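Local coordinates for protein exported gluconolactonase (Xanthomonas campestris pv. campestris, PDB 3DR2) that hydrolyses gluconolactone to gluconate as a calcium-binding lactonase of the SMP-30 family, a step in secondary glucose metabolism, at residues A27-L32 with D247-W253; C18-T24 with L270-P276; C5-G11 with D75-V80. The contacts are given in a common frame with arbitrary orientation. Residues are numbered along the deposited sequence.

Contact 1 of 3, residues A27-L32 with D247-W253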
loop_
_atom_site.group_PDB
_atom_site.type_symbol
_atom_site.label_atom_id
_atom_site.label_comp_id
_atom_site.label_asym_id
_atom_site.label_seq_id
_atom_site.Cartn_x
_atom_site.Cartn_y
_atom_site.Cartn_z
ATOM N N ALA A 27 5.242 -21.891 -33.572
ATOM C CA ALA A 27 5.487 -22.725 -32.402
ATOM C C ALA A 27 4.809 -22.154 -31.156
ATOM O O ALA A 27 4.268 -22.897 -30.335
ATOM C CB ALA A 27 6.985 -22.859 -32.167
ATOM N N LEU A 28 4.837 -20.835 -31.009
ATOM C CA LEU A 28 4.204 -20.208 -29.853
ATOM C C LEU A 28 2.683 -20.229 -29.996
ATOM O O LEU A 28 1.959 -20.329 -29.005
ATOM C CB LEU A 28 4.696 -18.769 -29.686
ATOM C CG LEU A 28 4.065 -17.954 -28.549
ATOM C CD1 LEU A 28 4.209 -18.697 -27.228
ATOM C CD2 LEU A 28 4.743 -16.595 -28.469
ATOM N N ALA A 29 2.197 -20.133 -31.232
ATOM C CA ALA A 29 0.761 -20.155 -31.479
ATOM C C ALA A 29 0.220 -21.517 -31.063
ATOM O O ALA A 29 -0.899 -21.626 -30.572
ATOM C CB ALA A 29 0.474 -19.909 -32.953
ATOM N N ALA A 30 1.025 -22.555 -31.264
ATOM C CA ALA A 30 0.629 -23.910 -30.903
ATOM C C ALA A 30 0.616 -24.061 -29.383
ATOM O O ALA A 30 -0.298 -24.659 -28.813
ATOM C CB ALA A 30 1.589 -24.913 -31.520
ATOM N N ARG A 31 1.637 -23.511 -28.734
ATOM C CA ARG A 31 1.753 -23.568 -27.278
ATOM C C ARG A 31 0.559 -22.913 -26.578
ATOM O O ARG A 31 0.032 -23.443 -25.596
ATOM C CB ARG A 31 3.043 -22.866 -26.837
ATOM C CG ARG A 31 3.286 -22.863 -25.332
ATOM C CD ARG A 31 3.763 -24.219 -24.838
ATOM N NE ARG A 31 5.064 -24.570 -25.403
ATOM C CZ ARG A 31 6.219 -24.015 -25.039
ATOM N NH1 ARG A 31 7.352 -24.395 -25.616
ATOM N NH2 ARG A 31 6.248 -23.096 -24.086
ATOM N N LEU A 32 0.136 -21.762 -27.093
ATOM C CA LEU A 32 -0.974 -21.011 -26.510
ATOM C C LEU A 32 -2.370 -21.434 -26.944
ATOM O O LEU A 32 -3.307 -21.369 -26.153
ATOM C CB LEU A 32 -0.814 -19.519 -26.807
ATOM C CG LEU A 32 0.465 -18.839 -26.318
ATOM C CD1 LEU A 32 0.324 -17.335 -26.466
ATOM C CD2 LEU A 32 0.709 -19.197 -24.866
ATOM N N ASP A 247 11.232 -21.282 -19.678
ATOM C CA ASP A 247 10.592 -22.595 -19.660
ATOM C C ASP A 247 11.555 -23.718 -20.036
ATOM O O ASP A 247 12.693 -23.461 -20.414
ATOM C CB ASP A 247 9.355 -22.600 -20.572
ATOM C CG ASP A 247 9.694 -22.448 -22.042
ATOM O OD1 ASP A 247 8.794 -22.036 -22.807
ATOM O OD2 ASP A 247 10.842 -22.752 -22.440
ATOM N N ARG A 248 11.099 -24.962 -19.914
ATOM C CA ARG A 248 11.947 -26.113 -20.221
ATOM C C ARG A 248 12.490 -26.117 -21.647
ATOM O O ARG A 248 13.527 -26.727 -21.915
ATOM C CB ARG A 248 11.190 -27.421 -19.959
ATOM C CG ARG A 248 11.734 -28.236 -18.790
ATOM C CD ARG A 248 11.009 -27.945 -17.488
ATOM N NE ARG A 248 9.605 -28.358 -17.533
ATOM C CZ ARG A 248 8.771 -28.303 -16.498
ATOM N NH1 ARG A 248 9.194 -27.857 -15.321
ATOM N NH2 ARG A 248 7.511 -28.688 -16.638
ATOM N N GLY A 249 11.793 -25.445 -22.557
ATOM C CA GLY A 249 12.236 -25.388 -23.941
ATOM C C GLY A 249 13.273 -24.307 -24.194
ATOM O O GLY A 249 13.845 -24.226 -25.287
ATOM N N GLY A 250 13.510 -23.467 -23.191
ATOM C CA GLY A 250 14.494 -22.407 -23.331
ATOM C C GLY A 250 13.931 -21.046 -23.691
ATOM O O GLY A 250 14.683 -20.078 -23.831
ATOM N N TRP A 251 12.615 -20.956 -23.855
ATOM C CA TRP A 251 12.005 -19.676 -24.184
ATOM C C TRP A 251 11.966 -18.814 -22.936
ATOM O O TRP A 251 11.739 -19.311 -21.834
ATOM C CB TRP A 251 10.574 -19.855 -24.686
ATOM C CG TRP A 251 10.447 -20.512 -26.015
ATOM C CD1 TRP A 251 11.458 -20.919 -26.841
ATOM C CD2 TRP A 251 9.226 -20.852 -26.675
ATOM N NE1 TRP A 251 10.937 -21.496 -27.977
ATOM C CE2 TRP A 251 9.570 -21.468 -27.900
ATOM C CE3 TRP A 251 7.872 -20.698 -26.349
ATOM C CZ2 TRP A 251 8.605 -21.930 -28.800
ATOM C CZ3 TRP A 251 6.912 -21.156 -27.244
ATOM C CH2 TRP A 251 7.286 -21.766 -28.457
ATOM N N LEU A 252 12.179 -17.519 -23.120
ATOM C CA LEU A 252 12.158 -16.583 -22.010
ATOM C C LEU A 252 10.892 -15.733 -22.108
ATOM O O LEU A 252 10.677 -15.021 -23.092
ATOM C CB LEU A 252 13.417 -15.706 -22.043
ATOM C CG LEU A 252 13.665 -14.779 -20.850
ATOM C CD1 LEU A 252 15.141 -14.453 -20.753
ATOM C CD2 LEU A 252 12.840 -13.512 -20.987
ATOM N N TRP A 253 10.046 -15.841 -21.087
ATOM C CA TRP A 253 8.790 -15.095 -21.012
ATOM C C TRP A 253 9.050 -13.935 -20.069
ATOM O O TRP A 253 9.265 -14.134 -18.869
ATOM C CB TRP A 253 7.673 -15.990 -20.463
ATOM C CG TRP A 253 7.461 -17.259 -21.263
ATOM C CD1 TRP A 253 8.394 -18.217 -21.540
ATOM C CD2 TRP A 253 6.246 -17.691 -21.890
ATOM N NE1 TRP A 253 7.838 -19.217 -22.303
ATOM C CE2 TRP A 253 6.522 -18.921 -22.533
ATOM C CE3 TRP A 253 4.951 -17.159 -21.974
ATOM C CZ2 TRP A 253 5.548 -19.631 -23.252
ATOM C CZ3 TRP A 253 3.978 -17.867 -22.690
ATOM C CH2 TRP A 253 4.287 -19.090 -23.319
#
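Trp251, Arg31 and Trp253 carry most of this contact, in which the one short helix packs against the turn that leads into strand 252-254. Arg31 reaches across from the helix with its guanidinium flat on the Trp251 indole, centres 4.2 Å apart and planes at 18°; Arg31 CZ lies 4.2 Å from the centroid of the Trp251 six-membered ring, an off-centre cation-pi contact. Near its own plane the same guanidinium meets a carboxylate, Arg31 NH2 to Asp247 OD1 at 3.0 Å, a hydrogen-bonded salt bridge. Asp247 OD1 also accepts from Trp253 NE1 at 3.0 Å, and its OD2 from the backbone, Trp251 N at 2.9 Å, so one aspartate holds the type I turn Asp247-Gly250 in shape while it anchors the arginine. Gly250 N donates to Asp247 O at 2.9 Å and closes the turn, where positive phi suits a glycine. In this six-bladed beta-propeller the turn connects the hairpin strands 244-246 and 252-254, and N-terminal helix 26-32 covers part of one blade face, over Trp251, Trp253, Val262 and Leu270. Trp251 also abuts the helix with its ring edge, CH2 3.7 Å from Ala27 C, while Leu28 CD1 reaches both indoles, 3.7 Å from Trp251 CZ3 and 3.9 Å from Trp253 CH2. Leu32 CD2 meets the second ring's edge, 3.9 Å from Trp253 CH2; Trp253 packs edge-to-face with Phe284.

Contact 2 of 3, residues C18-T24 with L270-P276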
loop_
_atom_site.group_PDB
_atom_site.type_symbol
_atom_site.label_atom_id
_atom_site.label_comp_id
_atom_site.label_asym_id
_atom_site.label_seq_id
_atom_site.Cartn_x
_atom_site.Cartn_y
_atom_site.Cartn_z
ATOM N N CYS A 18 -8.605 -7.298 -21.808
ATOM C CA CYS A 18 -7.456 -6.928 -22.618
ATOM C C CYS A 18 -7.501 -7.674 -23.946
ATOM O O CYS A 18 -8.299 -8.598 -24.126
ATOM C CB CYS A 18 -6.156 -7.254 -21.869
ATOM S SG CYS A 18 -5.938 -9.003 -21.434
ATOM N N ASP A 19 -6.650 -7.267 -24.881
ATOM C CA ASP A 19 -6.617 -7.913 -26.184
ATOM C C ASP A 19 -5.991 -9.296 -26.088
ATOM O O ASP A 19 -5.153 -9.555 -25.213
ATOM C CB ASP A 19 -5.824 -7.062 -27.184
ATOM C CG ASP A 19 -6.482 -5.722 -27.463
ATOM O OD1 ASP A 19 -7.702 -5.704 -27.732
ATOM O OD2 ASP A 19 -5.782 -4.688 -27.424
ATOM N N PRO A 20 -6.403 -10.217 -26.973
ATOM C CA PRO A 20 -5.850 -11.574 -26.963
ATOM C C PRO A 20 -4.403 -11.539 -27.451
ATOM O O PRO A 20 -3.957 -10.538 -28.016
ATOM C CB PRO A 20 -6.777 -12.330 -27.913
ATOM C CG PRO A 20 -7.160 -11.266 -28.907
ATOM C CD PRO A 20 -7.441 -10.078 -28.012
ATOM N N PRO A 21 -3.652 -12.626 -27.234
ATOM C CA PRO A 21 -2.249 -12.704 -27.656
ATOM C C PRO A 21 -1.983 -12.425 -29.135
ATOM O O PRO A 21 -2.753 -12.828 -30.010
ATOM C CB PRO A 21 -1.854 -14.123 -27.258
ATOM C CG PRO A 21 -2.670 -14.351 -26.036
ATOM C CD PRO A 21 -4.019 -13.812 -26.442
ATOM N N ARG A 22 -0.880 -11.723 -29.388
ATOM C CA ARG A 22 -0.432 -11.368 -30.735
ATOM C C ARG A 22 0.733 -12.314 -31.014
ATOM O O ARG A 22 1.862 -12.065 -30.576
ATOM C CB ARG A 22 0.051 -9.916 -30.754
ATOM C CG ARG A 22 0.622 -9.433 -32.077
ATOM C CD ARG A 22 1.520 -8.223 -31.839
ATOM N NE ARG A 22 2.008 -7.614 -33.074
ATOM C CZ ARG A 22 1.232 -7.007 -33.970
ATOM N NH1 ARG A 22 -0.078 -6.929 -33.775
ATOM N NH2 ARG A 22 1.770 -6.471 -35.060
ATOM N N ILE A 23 0.460 -13.392 -31.742
ATOM C CA ILE A 23 1.484 -14.397 -32.023
ATOM C C ILE A 23 1.890 -14.524 -33.483
ATOM O O ILE A 23 1.077 -14.871 -34.337
ATOM C CB ILE A 23 1.014 -15.783 -31.561
ATOM C CG1 ILE A 23 0.480 -15.698 -30.129
ATOM C CG2 ILE A 23 2.159 -16.771 -31.636
ATOM C CD1 ILE A 23 -0.247 -16.950 -29.689
ATOM N N THR A 24 3.160 -14.265 -33.763
ATOM C CA THR A 24 3.665 -14.376 -35.121
ATOM C C THR A 24 4.291 -15.758 -35.319
ATOM O O THR A 24 4.131 -16.374 -36.376
ATOM C CB THR A 24 4.711 -13.285 -35.412
ATOM O OG1 THR A 24 5.723 -13.301 -34.396
ATOM C CG2 THR A 24 4.042 -11.911 -35.446
ATOM N N LEU A 270 9.015 -13.973 -30.211
ATOM C CA LEU A 270 8.065 -14.935 -30.757
ATOM C C LEU A 270 6.616 -14.462 -30.711
ATOM O O LEU A 270 5.789 -14.904 -31.509
ATOM C CB LEU A 270 8.194 -16.264 -30.006
ATOM C CG LEU A 270 9.607 -16.857 -29.960
ATOM C CD1 LEU A 270 9.598 -18.199 -29.235
ATOM C CD2 LEU A 270 10.128 -17.019 -31.381
ATOM N N GLY A 271 6.307 -13.569 -29.778
ATOM C CA GLY A 271 4.947 -13.077 -29.669
ATOM C C GLY A 271 4.749 -12.259 -28.412
ATOM O O GLY A 271 5.656 -12.140 -27.591
ATOM N N HIS A 272 3.547 -11.720 -28.252
ATOM C CA HIS A 272 3.227 -10.883 -27.104
ATOM C C HIS A 272 1.875 -11.256 -26.497
ATOM O O HIS A 272 0.911 -11.536 -27.219
ATOM C CB HIS A 272 3.239 -9.419 -27.561
ATOM C CG HIS A 272 2.918 -8.431 -26.486
ATOM N ND1 HIS A 272 1.656 -7.907 -26.311
ATOM C CD2 HIS A 272 3.702 -7.844 -25.550
ATOM C CE1 HIS A 272 1.676 -7.038 -25.316
ATOM N NE2 HIS A 272 2.906 -6.981 -24.837
ATOM N N ILE A 273 1.820 -11.273 -25.168
ATOM C CA ILE A 273 0.592 -11.589 -24.443
ATOM C C ILE A 273 0.141 -10.324 -23.719
ATOM O O ILE A 273 0.655 -9.987 -22.649
ATOM C CB ILE A 273 0.826 -12.718 -23.407
ATOM C CG1 ILE A 273 1.208 -14.010 -24.132
ATOM C CG2 ILE A 273 -0.435 -12.926 -22.562
ATOM C CD1 ILE A 273 1.693 -15.124 -23.225
ATOM N N PRO A 274 -0.820 -9.591 -24.303
ATOM C CA PRO A 274 -1.300 -8.363 -23.669
ATOM C C PRO A 274 -1.880 -8.588 -22.282
ATOM O O PRO A 274 -2.477 -9.628 -22.007
ATOM C CB PRO A 274 -2.362 -7.860 -24.647
ATOM C CG PRO A 274 -1.879 -8.373 -25.963
ATOM C CD PRO A 274 -1.452 -9.777 -25.621
ATOM N N THR A 275 -1.686 -7.602 -21.412
ATOM C CA THR A 275 -2.222 -7.639 -20.059
ATOM C C THR A 275 -2.872 -6.272 -19.842
ATOM O O THR A 275 -2.389 -5.264 -20.357
ATOM C CB THR A 275 -1.119 -7.871 -19.018
ATOM O OG1 THR A 275 -1.704 -7.888 -17.714
ATOM C CG2 THR A 275 -0.087 -6.778 -19.083
ATOM N N PRO A 276 -3.975 -6.218 -19.077
ATOM C CA PRO A 276 -4.682 -4.955 -18.819
ATOM C C PRO A 276 -3.905 -3.784 -18.215
ATOM O O PRO A 276 -4.312 -2.633 -18.358
ATOM C CB PRO A 276 -5.883 -5.387 -17.965
ATOM C CG PRO A 276 -5.481 -6.705 -17.388
ATOM C CD PRO A 276 -4.680 -7.360 -18.473
HETATM O O HOH W 1 -3.779 -11.151 -23.706
#
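Cys18 starts an antiparallel run along 270-276, its SG 3.6 Å from Pro276 CD. At Asp19 two carbonyls meet, and a water bridges the segments by donating to Asp19 O and Pro274 O, both at 2.6 Å. Pro274 has no NH to offer; its ring instead fills the gap, with CB 3.3 Å from Asp19 O and CD 3.5 Å from Pro20 O. Pro21 brings the backbones together: its CA approaches His272 O at 3.4 Å in a CA-H...O contact. Arg22 and His272 then form a hydrogen-bonded antiparallel pair, Arg22 N to His272 O at 2.8 Å and His272 N to Arg22 O at 2.9 Å, with both side chains on the same sheet face. Ile23 lies over Gly271, CA to CA 4.4 Å, where a CB on the glycine would crowd Arg22 O; the isoleucine points to the other face, against helix 26-32. Beyond, Leu270 bonds the backbone of His25, and Leu270 and Gly271 together face Val262 in a classic beta bulge. Residues 22-23 thus add a short, weakly bonded outer strand, supplied by the N-terminal region, to the edge of a four-stranded antiparallel blade, one of the six in this beta-propeller.

Contact 3 of 3, residues C5-G11 with D75-V80; sequences CRVRPAG and DGTVDV
Segment 5-11 runs antiparallel along 75-80, with 6-8 as an edge strand that turns a corner at Val7 (phi/psi -99/-7). Arg6-Asp79 is a non-hydrogen-bonded pair (CA-CA 4.3 Å), Arg8-Val78 a hydrogen-bonded one (4.9 Å), with Val7 and Arg8 opposite Val78 in a classic bulge. Val80 N donates to Cys5 O, Val7 N to Val78 O and Gly11 N to Asp75 O, all at 2.9 Å, and Val78 N to Arg8 O at 3.1 Å. The corner turns Val7 (m) into the notch between Val78 and Val80 (both t): Val7 CG2 to Val78 CG1 3.5 Å, Val7 CG1 to Val80 CG2 3.8 Å. Gly76 (99/-12) leaves a hollow for Gly11 O, 3.7 Å from Gly76 CA; extended Arg8 spans it, NH1 bonding Gly76 O (2.9 Å) and Gly11 O (3.1 Å). Ala10 CB lies between Asp75 OD2 (3.0 Å) and Thr77 OG1 (3.3 Å). Hydrogen bonds and apolar contacts hold this added edge strand to its propeller blade; a disulfide, Cys5 to Cys160 of the second subunit, binds it covalently there.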
loop_
_atom_site.group_PDB
_atom_site.type_symbol
_atom_site.label_atom_id
_atom_site.label_comp_id
_atom_site.label_asym_id
_atom_site.label_seq_id
_atom_site.Cartn_x
_atom_site.Cartn_y
_atom_site.Cartn_z
ATOM N N CYS A 5 -5.451 -14.032 7.240
ATOM C CA CYS A 5 -6.835 -13.946 6.806
ATOM C C CYS A 5 -7.036 -14.220 5.323
ATOM O O CYS A 5 -6.100 -14.163 4.523
ATOM C CB CYS A 5 -7.457 -12.594 7.178
ATOM S SG CYS A 5 -7.004 -11.137 6.181
ATOM N N ARG A 6 -8.268 -14.561 4.971
ATOM C CA ARG A 6 -8.624 -14.848 3.590
ATOM C C ARG A 6 -9.031 -13.534 2.933
ATOM O O ARG A 6 -9.969 -12.879 3.389
ATOM C CB ARG A 6 -9.793 -15.832 3.543
ATOM C CG ARG A 6 -10.232 -16.190 2.137
ATOM C CD ARG A 6 -11.664 -16.674 2.127
ATOM N NE ARG A 6 -11.853 -17.815 3.016
ATOM C CZ ARG A 6 -13.029 -18.383 3.263
ATOM N NH1 ARG A 6 -13.103 -19.422 4.085
ATOM N NH2 ARG A 6 -14.130 -17.909 2.691
ATOM N N VAL A 7 -8.326 -13.145 1.872
ATOM C CA VAL A 7 -8.629 -11.897 1.181
ATOM C C VAL A 7 -9.475 -12.059 -0.085
ATOM O O VAL A 7 -9.891 -11.074 -0.683
ATOM C CB VAL A 7 -7.336 -11.104 0.858
ATOM C CG1 VAL A 7 -6.737 -10.551 2.149
ATOM C CG2 VAL A 7 -6.332 -11.998 0.154
ATOM N N ARG A 8 -9.708 -13.304 -0.500
ATOM C CA ARG A 8 -10.569 -13.588 -1.650
ATOM C C ARG A 8 -11.207 -14.950 -1.419
ATOM O O ARG A 8 -10.515 -15.935 -1.185
ATOM C CB ARG A 8 -9.798 -13.627 -2.977
ATOM C CG ARG A 8 -10.730 -13.800 -4.196
ATOM C CD ARG A 8 -9.972 -14.197 -5.461
ATOM N NE ARG A 8 -10.793 -14.171 -6.676
ATOM C CZ ARG A 8 -11.588 -15.156 -7.084
ATOM N NH1 ARG A 8 -11.696 -16.276 -6.382
ATOM N NH2 ARG A 8 -12.264 -15.030 -8.219
ATOM N N PRO A 9 -12.543 -15.019 -1.453
ATOM C CA PRO A 9 -13.196 -16.314 -1.242
ATOM C C PRO A 9 -12.992 -17.219 -2.448
ATOM O O PRO A 9 -12.643 -16.750 -3.529
ATOM C CB PRO A 9 -14.663 -15.935 -1.044
ATOM C CG PRO A 9 -14.806 -14.705 -1.881
ATOM C CD PRO A 9 -13.533 -13.935 -1.558
ATOM N N ALA A 10 -13.198 -18.517 -2.260
ATOM C CA ALA A 10 -13.056 -19.456 -3.361
ATOM C C ALA A 10 -14.043 -18.999 -4.425
ATOM O O ALA A 10 -15.058 -18.377 -4.111
ATOM C CB ALA A 10 -13.393 -20.869 -2.896
ATOM N N GLY A 11 -13.748 -19.295 -5.683
ATOM C CA GLY A 11 -14.639 -18.879 -6.746
ATOM C C GLY A 11 -13.916 -18.809 -8.069
ATOM O O GLY A 11 -12.694 -18.606 -8.102
ATOM N N ASP A 75 -8.678 -23.380 -5.853
ATOM C CA ASP A 75 -10.128 -23.218 -5.888
ATOM C C ASP A 75 -10.470 -21.729 -5.990
ATOM O O ASP A 75 -11.637 -21.329 -5.925
ATOM C CB ASP A 75 -10.773 -23.854 -4.649
ATOM C CG ASP A 75 -10.521 -23.068 -3.385
ATOM O OD1 ASP A 75 -9.435 -22.467 -3.257
ATOM O OD2 ASP A 75 -11.411 -23.070 -2.508
ATOM N N GLY A 76 -9.432 -20.908 -6.160
ATOM C CA GLY A 76 -9.623 -19.474 -6.303
ATOM C C GLY A 76 -9.400 -18.660 -5.049
ATOM O O GLY A 76 -9.325 -17.430 -5.104
ATOM N N THR A 77 -9.306 -19.339 -3.914
ATOM C CA THR A 77 -9.092 -18.666 -2.641
ATOM C C THR A 77 -7.721 -18.012 -2.600
ATOM O O THR A 77 -6.767 -18.531 -3.180
ATOM C CB THR A 77 -9.157 -19.657 -1.469
ATOM O OG1 THR A 77 -10.445 -20.278 -1.436
ATOM C CG2 THR A 77 -8.906 -18.940 -0.148
ATOM N N VAL A 78 -7.641 -16.858 -1.943
ATOM C CA VAL A 78 -6.372 -16.166 -1.771
ATOM C C VAL A 78 -6.262 -15.895 -0.275
ATOM O O VAL A 78 -7.150 -15.274 0.322
ATOM C CB VAL A 78 -6.305 -14.827 -2.550
ATOM C CG1 VAL A 78 -4.952 -14.156 -2.301
ATOM C CG2 VAL A 78 -6.484 -15.076 -4.044
ATOM N N ASP A 79 -5.186 -16.391 0.326
ATOM C CA ASP A 79 -4.937 -16.224 1.751
ATOM C C ASP A 79 -3.674 -15.406 1.976
ATOM O O ASP A 79 -2.802 -15.350 1.116
ATOM C CB ASP A 79 -4.743 -17.588 2.422
ATOM C CG ASP A 79 -5.976 -18.453 2.354
ATOM O OD1 ASP A 79 -7.050 -17.955 2.740
ATOM O OD2 ASP A 79 -5.870 -19.625 1.925
ATOM N N VAL A 80 -3.585 -14.767 3.137
ATOM C CA VAL A 80 -2.391 -14.007 3.475
ATOM C C VAL A 80 -1.433 -15.013 4.117
ATOM O O VAL A 80 -1.735 -15.574 5.178
ATOM C CB VAL A 80 -2.701 -12.880 4.486
ATOM C CG1 VAL A 80 -1.409 -12.163 4.878
ATOM C CG2 VAL A 80 -3.689 -11.890 3.876
HETATM O O HOH W 2 -9.164 -19.540 3.497
#

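Overall arrangement
From the N terminus, residues 5-11 add an edge strand to the blade of strands 47-53, 58-63, 68-73 and 78-83, so contact 3 closes a loop of 63 residues that includes helix 26-32 and strands of other blades. The chain then passes through strand 14-15, which borders another blade, and reaches 18-24, where contact 2 closes the longest loop, back to 270-276. Helix 26-32 follows at once, and contact 1, lying within that loop, fixes it to the same blade. The two touch, Leu32 CD1 to Ile23 CD1 at 3.3 Å. Contact 3 crosses both along the chain, its centre about 30 Å from that of contact 1 and about 28 Å from that of contact 2. With 5-11 on one blade and 18-32 on another, the N-terminal region links separate blades.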